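Local coordinates for protein glucokinase (Enterococcus faecalis, PDB 2QM1) that probably phosphorylates glucose at the expense of ATP, as a zinc- and magnesium-binding member of the ROK family, at residues Arg55-Ile58 with Asp59-Met63; Val97-Val100 with Lys101-Glu105; Ser192-Gly195 with Val196-Ala200. All blocks are in the same frame, centred on the assembly; numbering follows the deposited sequence.

Contact 1: Arg55-Ile58 with Asp59-Met63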
# COMPACT_ATOMS: atom_id res chain seq x y z
N ARG B 55 4.32 -30.79 21.74
CA ARG B 55 4.71 -31.49 22.95
C ARG B 55 5.30 -32.87 22.58
O ARG B 55 6.35 -33.27 23.11
CB ARG B 55 3.50 -31.68 23.86
CG ARG B 55 3.08 -30.42 24.59
CD ARG B 55 1.87 -30.73 25.44
NE ARG B 55 1.41 -29.59 26.24
CZ ARG B 55 0.19 -29.49 26.77
NH1 ARG B 55 -0.70 -30.45 26.57
NH2 ARG B 55 -0.15 -28.41 27.48
N HIS B 56 4.63 -33.59 21.67
CA HIS B 56 5.03 -34.96 21.32
C HIS B 56 6.39 -35.03 20.61
O HIS B 56 7.10 -36.02 20.77
CB HIS B 56 3.95 -35.65 20.47
CG HIS B 56 4.21 -37.10 20.20
ND1 HIS B 56 3.93 -38.09 21.12
CD2 HIS B 56 4.71 -37.72 19.10
CE1 HIS B 56 4.24 -39.26 20.59
NE2 HIS B 56 4.72 -39.07 19.38
N ARG B 57 6.73 -33.99 19.84
CA ARG B 57 7.97 -33.95 19.03
C ARG B 57 9.13 -33.71 19.99
O ARG B 57 10.19 -34.39 19.98
CB ARG B 57 7.87 -32.83 17.99
CG ARG B 57 9.00 -32.79 16.95
CD ARG B 57 8.77 -33.91 15.96
NE ARG B 57 9.83 -33.94 14.97
CZ ARG B 57 9.75 -34.54 13.79
NH1 ARG B 57 8.66 -35.26 13.47
NH2 ARG B 57 10.80 -34.49 12.97
N ILE B 58 8.89 -32.74 20.86
CA ILE B 58 9.84 -32.46 21.93
C ILE B 58 10.10 -33.68 22.81
O ILE B 58 11.25 -33.99 23.13
CB ILE B 58 9.43 -31.25 22.75
CG1 ILE B 58 9.73 -30.01 21.94
CG2 ILE B 58 10.25 -31.21 24.08
CD1 ILE B 58 9.03 -28.75 22.41
N ASP B 59 9.04 -34.39 23.16
CA ASP B 59 9.14 -35.58 23.96
C ASP B 59 9.75 -36.76 23.17
O ASP B 59 10.63 -37.47 23.65
CB ASP B 59 7.76 -35.90 24.50
CG ASP B 59 7.72 -37.19 25.26
OD1 ASP B 59 8.57 -37.38 26.17
OD2 ASP B 59 6.81 -38.01 24.97
N LEU B 60 9.28 -36.94 21.94
CA LEU B 60 9.77 -38.02 21.08
C LEU B 60 11.30 -38.01 20.96
O LEU B 60 11.93 -39.06 20.97
CB LEU B 60 9.10 -37.99 19.69
CG LEU B 60 9.30 -39.15 18.70
CD1 LEU B 60 9.09 -40.55 19.33
CD2 LEU B 60 8.49 -38.93 17.42
N TYR B 61 11.87 -36.81 20.84
CA TYR B 61 13.28 -36.64 20.51
C TYR B 61 14.05 -36.10 21.71
O TYR B 61 15.20 -35.65 21.57
CB TYR B 61 13.43 -35.73 19.28
CG TYR B 61 12.93 -36.43 18.06
CD1 TYR B 61 11.71 -36.09 17.51
CD2 TYR B 61 13.62 -37.51 17.50
CE1 TYR B 61 11.22 -36.75 16.41
CE2 TYR B 61 13.12 -38.20 16.39
CZ TYR B 61 11.92 -37.80 15.86
OH TYR B 61 11.36 -38.43 14.77
N ASN B 62 13.42 -36.19 22.88
CA ASN B 62 14.04 -35.71 24.09
C ASN B 62 14.74 -34.38 23.88
O ASN B 62 15.92 -34.25 24.13
CB ASN B 62 15.00 -36.77 24.66
CG ASN B 62 14.25 -37.96 25.24
OD1 ASN B 62 13.84 -37.95 26.41
ND2 ASN B 62 14.06 -38.97 24.44
N MSE B 63 13.98 -33.42 23.37
CA MSE B 63 14.52 -32.10 23.05
C MSE B 63 14.58 -31.24 24.29
O MSE B 63 13.86 -31.48 25.23
CB MSE B 63 13.69 -31.45 21.95
CG MSE B 63 13.58 -32.32 20.74
SE MSE B 63 12.87 -31.37 19.26
CE MSE B 63 14.50 -30.31 18.80
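Arg57, in the last turn of helix 46-60, meets Tyr61, the first residue beyond it, where a flat cation lies against an aromatic rim. CE1 of Tyr61 sits over one face of the Arg57 guanidinium, 3.4 Å from NE, with the two planes inclined by 54°, so the groups lean together without stacking. A bend in the arginine chain at chi2 (75°) brings the guanidinium round to the ring, while NH2 is held by the side-chain oxygen of Gln31 on strand 29-36.

The apolar part of the contact lies on another side of the helix. There CG2 of Ile58 comes within 4.1 Å of CB of the selenomethionine Met63, and both side chains also touch Phe68 at strand 68-75.

Among the backbone bonds, Asp59 N to Arg55 O (2.9 Å) and Tyr61 N to Arg57 O (3.1 Å) keep the helical spacing. The pattern then changes: Met63 N reaches back five residues to Ile58 O at 2.8 Å, nearly straight at 173°, and Asn62 N bonds to Asp59 O at 3.2 Å. With Asn62 at positive phi as the C-prime residue, this pair of bonds is the Schellman motif that ends helix 46-60.

Contact 2: Val97-Val100 with Lys101-Glu105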
# COMPACT_ATOMS: atom_id res chain seq x y z
N VAL B 97 -13.97 -15.07 17.68
CA VAL B 97 -12.55 -14.67 17.85
C VAL B 97 -11.78 -15.74 18.69
O VAL B 97 -12.22 -16.11 19.79
CB VAL B 97 -12.42 -13.31 18.58
CG1 VAL B 97 -11.01 -12.82 18.58
CG2 VAL B 97 -13.33 -12.24 17.97
N GLN B 98 -10.64 -16.20 18.17
CA GLN B 98 -9.86 -17.23 18.84
C GLN B 98 -8.61 -16.64 19.55
O GLN B 98 -7.80 -15.94 18.91
CB GLN B 98 -9.46 -18.33 17.85
CG GLN B 98 -10.66 -19.07 17.19
CD GLN B 98 -11.55 -19.76 18.20
OE1 GLN B 98 -11.14 -20.70 18.91
NE2 GLN B 98 -12.80 -19.30 18.27
N PRO B 99 -8.48 -16.92 20.86
CA PRO B 99 -7.36 -16.45 21.69
C PRO B 99 -6.16 -17.39 21.52
O PRO B 99 -5.65 -17.92 22.50
CB PRO B 99 -7.92 -16.56 23.12
CG PRO B 99 -8.87 -17.71 23.06
CD PRO B 99 -9.46 -17.71 21.64
N VAL B 100 -5.70 -17.53 20.27
CA VAL B 100 -4.73 -18.55 19.93
C VAL B 100 -3.42 -18.34 20.67
O VAL B 100 -2.84 -19.28 21.16
CB VAL B 100 -4.42 -18.53 18.40
CG1 VAL B 100 -3.25 -19.44 18.07
CG2 VAL B 100 -5.65 -18.99 17.57
N LYS B 101 -2.98 -17.10 20.75
CA LYS B 101 -1.72 -16.82 21.39
C LYS B 101 -1.82 -17.25 22.84
O LYS B 101 -0.96 -17.98 23.36
CB LYS B 101 -1.38 -15.32 21.31
CG LYS B 101 -0.14 -14.96 22.19
CD LYS B 101 0.33 -13.49 22.00
CE LYS B 101 1.41 -13.16 23.03
NZ LYS B 101 1.77 -11.72 22.97
N GLU B 102 -2.90 -16.81 23.50
CA GLU B 102 -3.12 -17.16 24.89
C GLU B 102 -3.06 -18.68 25.12
O GLU B 102 -2.38 -19.13 26.03
CB GLU B 102 -4.46 -16.62 25.33
CG GLU B 102 -4.55 -16.28 26.79
CD GLU B 102 -5.79 -15.44 27.02
OE1 GLU B 102 -6.90 -16.05 27.08
OE2 GLU B 102 -5.67 -14.19 27.10
N GLN B 103 -3.76 -19.45 24.30
CA GLN B 103 -3.86 -20.89 24.50
C GLN B 103 -2.51 -21.56 24.34
O GLN B 103 -2.07 -22.34 25.19
CB GLN B 103 -4.94 -21.49 23.60
CG GLN B 103 -6.33 -20.76 23.78
CD GLN B 103 -7.44 -21.15 22.79
OE1 GLN B 103 -8.66 -21.09 23.12
NE2 GLN B 103 -7.05 -21.50 21.57
N ILE B 104 -1.79 -21.21 23.28
CA ILE B 104 -0.54 -21.89 22.99
C ILE B 104 0.56 -21.47 23.94
O ILE B 104 1.33 -22.31 24.44
CB ILE B 104 -0.14 -21.68 21.50
CG1 ILE B 104 -1.23 -22.31 20.64
CG2 ILE B 104 1.28 -22.27 21.19
CD1 ILE B 104 -0.95 -22.32 19.20
N GLU B 105 0.66 -20.18 24.19
CA GLU B 105 1.71 -19.71 25.05
C GLU B 105 1.50 -20.35 26.40
O GLU B 105 2.44 -20.87 27.04
CB GLU B 105 1.69 -18.18 25.16
CG GLU B 105 3.07 -17.60 25.14
CD GLU B 105 3.08 -16.11 25.04
OE1 GLU B 105 2.28 -15.45 25.75
OE2 GLU B 105 3.90 -15.60 24.26
O HOH W 1 -8.84 -22.37 19.56
O HOH W 2 -11.52 -21.12 22.08
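Gln98 OE1 accepts from two water molecules, and through them the loop before helix 100-108 is tied to the first turn of that helix. The setting is a helix N-terminus, with Pro99 at the N-cap position. Water 1 donates to Gln98 OE1 and accepts from Gln103 NE2 at 2.8 Å; water 2 donates both to Gln98 OE1 and to Gln103 OE1, the latter at 3.0 Å. The two bridges use both ends of the Gln103 amide and would tend to fix its rotation. Gln98 NE2, for its part, bonds to the carbonyl of Thr96.

Pro99 is also the centre of an inverse gamma turn, closed by a weak bond from Val100 N to Gln98 O. Its carbonyl receives Gln103 N at 3.0 Å, and Val100 O takes Ile104 N at 3.1 Å in the next bond of the helix.

Val100 faces the interior, against Val47 of helix 46-60, Met73 and Leu114, so the turn is anchored on the sheet that includes strands 68-75 and 112-116. Val100 and Ile104 run alongside each other in the same direction, CG1 of Val100 3.9 Å from CD1 of Ile104. On the more open side, the extended Gln103 chain crosses the proline ring, and its OE1 stands 3.4 Å from Pro99 CG.

Contact 3: Ser192-Gly195 with Val196-Ala200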
# COMPACT_ATOMS: atom_id res chain seq x y z
N SER B 192 -7.04 -17.25 -9.15
CA SER B 192 -6.82 -18.43 -8.29
C SER B 192 -6.86 -19.64 -9.25
O SER B 192 -7.22 -19.48 -10.41
CB SER B 192 -7.93 -18.59 -7.29
OG SER B 192 -9.17 -18.74 -7.96
N ALA B 193 -6.55 -20.83 -8.74
CA ALA B 193 -6.65 -22.10 -9.53
C ALA B 193 -7.96 -22.20 -10.27
O ALA B 193 -8.02 -22.51 -11.46
CB ALA B 193 -6.48 -23.29 -8.62
N THR B 194 -9.02 -21.90 -9.53
CA THR B 194 -10.38 -21.85 -9.99
C THR B 194 -10.72 -20.63 -10.88
O THR B 194 -11.53 -20.72 -11.77
CB THR B 194 -11.28 -21.88 -8.70
OG1 THR B 194 -11.77 -23.21 -8.48
CG2 THR B 194 -12.42 -20.88 -8.75
N GLY B 195 -10.10 -19.49 -10.60
CA GLY B 195 -10.32 -18.28 -11.39
C GLY B 195 -9.83 -18.39 -12.82
O GLY B 195 -10.46 -17.92 -13.73
N VAL B 196 -8.69 -19.04 -13.01
CA VAL B 196 -8.12 -19.23 -14.35
C VAL B 196 -9.05 -20.05 -15.26
O VAL B 196 -9.27 -19.71 -16.42
CB VAL B 196 -6.74 -19.88 -14.27
CG1 VAL B 196 -6.24 -20.30 -15.71
CG2 VAL B 196 -5.71 -18.98 -13.58
N VAL B 197 -9.58 -21.14 -14.70
CA VAL B 197 -10.59 -21.97 -15.32
C VAL B 197 -11.82 -21.12 -15.61
O VAL B 197 -12.36 -21.15 -16.72
CB VAL B 197 -10.95 -23.16 -14.35
CG1 VAL B 197 -12.35 -23.87 -14.71
CG2 VAL B 197 -9.80 -24.16 -14.29
N ARG B 198 -12.27 -20.34 -14.64
CA ARG B 198 -13.43 -19.51 -14.91
C ARG B 198 -13.15 -18.55 -16.06
O ARG B 198 -13.98 -18.36 -16.92
CB ARG B 198 -13.87 -18.78 -13.65
CG ARG B 198 -15.24 -18.16 -13.70
CD ARG B 198 -15.74 -17.96 -12.25
NE ARG B 198 -14.61 -17.59 -11.42
CZ ARG B 198 -14.27 -18.13 -10.25
NH1 ARG B 198 -14.99 -19.09 -9.66
NH2 ARG B 198 -13.19 -17.67 -9.65
N VAL B 199 -11.96 -17.97 -16.12
CA VAL B 199 -11.65 -17.04 -17.21
C VAL B 199 -11.66 -17.83 -18.52
O VAL B 199 -12.03 -17.32 -19.57
CB VAL B 199 -10.25 -16.38 -17.02
CG1 VAL B 199 -9.70 -15.85 -18.34
CG2 VAL B 199 -10.30 -15.25 -15.94
N ALA B 200 -11.18 -19.08 -18.46
CA ALA B 200 -11.11 -19.87 -19.67
C ALA B 200 -12.53 -20.32 -20.11
O ALA B 200 -12.85 -20.26 -21.30
CB ALA B 200 -10.14 -21.07 -19.48
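The Arg198 guanidinium lies across the Thr194 side chain, one helical turn on. The threonine methyl CG2 lies 3.3 Å from Arg198 NH1, and Thr194 O stands over the centre of the guanidinium, 4.0 Å above its plane. The hydrogen bond of this carbonyl goes to the backbone N of the same arginine, at 3.0 Å. The arginine chain leaves with CG anti to the backbone N (chi1 -166°) and then bends at chi3, which folds the guanidinium back towards the start of the helix; there NH2 donates to Thr189 O, and it also passes 3.4 Å from Gly195 CA.

Ser192 is the N-cap. Its OG accepts from Gly195 N at 2.9 Å, with an N-H...O angle of 144°, and is further hydrogen-bonded to Glu188 O. Ser192 O takes Val196 N at 3.0 Å, and Gly195 O takes Val199 N at 2.8 Å, so the carbonyls of Ser192, Thr194 and Gly195 all take regular helical bonds. Val196 and Val199 pack on helix 237-261.

Two polar links, through Ser192 OG and Arg198 NH2, thus join helix 193-203 to the preceding helix 188-191. The chemistry implies a capped helix start, with the positive guanidinium probably drawn towards carbonyl oxygens.

In the fold
Along the chain the three contacts come in series, each within a single local stretch of backbone. Contact 1 closes helix 46-60, contact 2 opens helix 100-108 and contact 3 opens helix 193-203. The first two share one half of the molecule, their centres about 22 Å apart: both lean on strand 68-75 or its ends, and Val47 near the start of helix 46-60 touches contact 2. Contact 3 lies on the opposite side of the chain's centre, about 43 Å from contact 1 and 36 Å from contact 2 between centres, near the zinc site. The two five-stranded mixed sheets, both of strand order 3-2-1-4-5, mark the duplicated layout of the actin-like ATPase fold, in which contact 1 lies at a helix end and contacts 2 and 3 at helix starts.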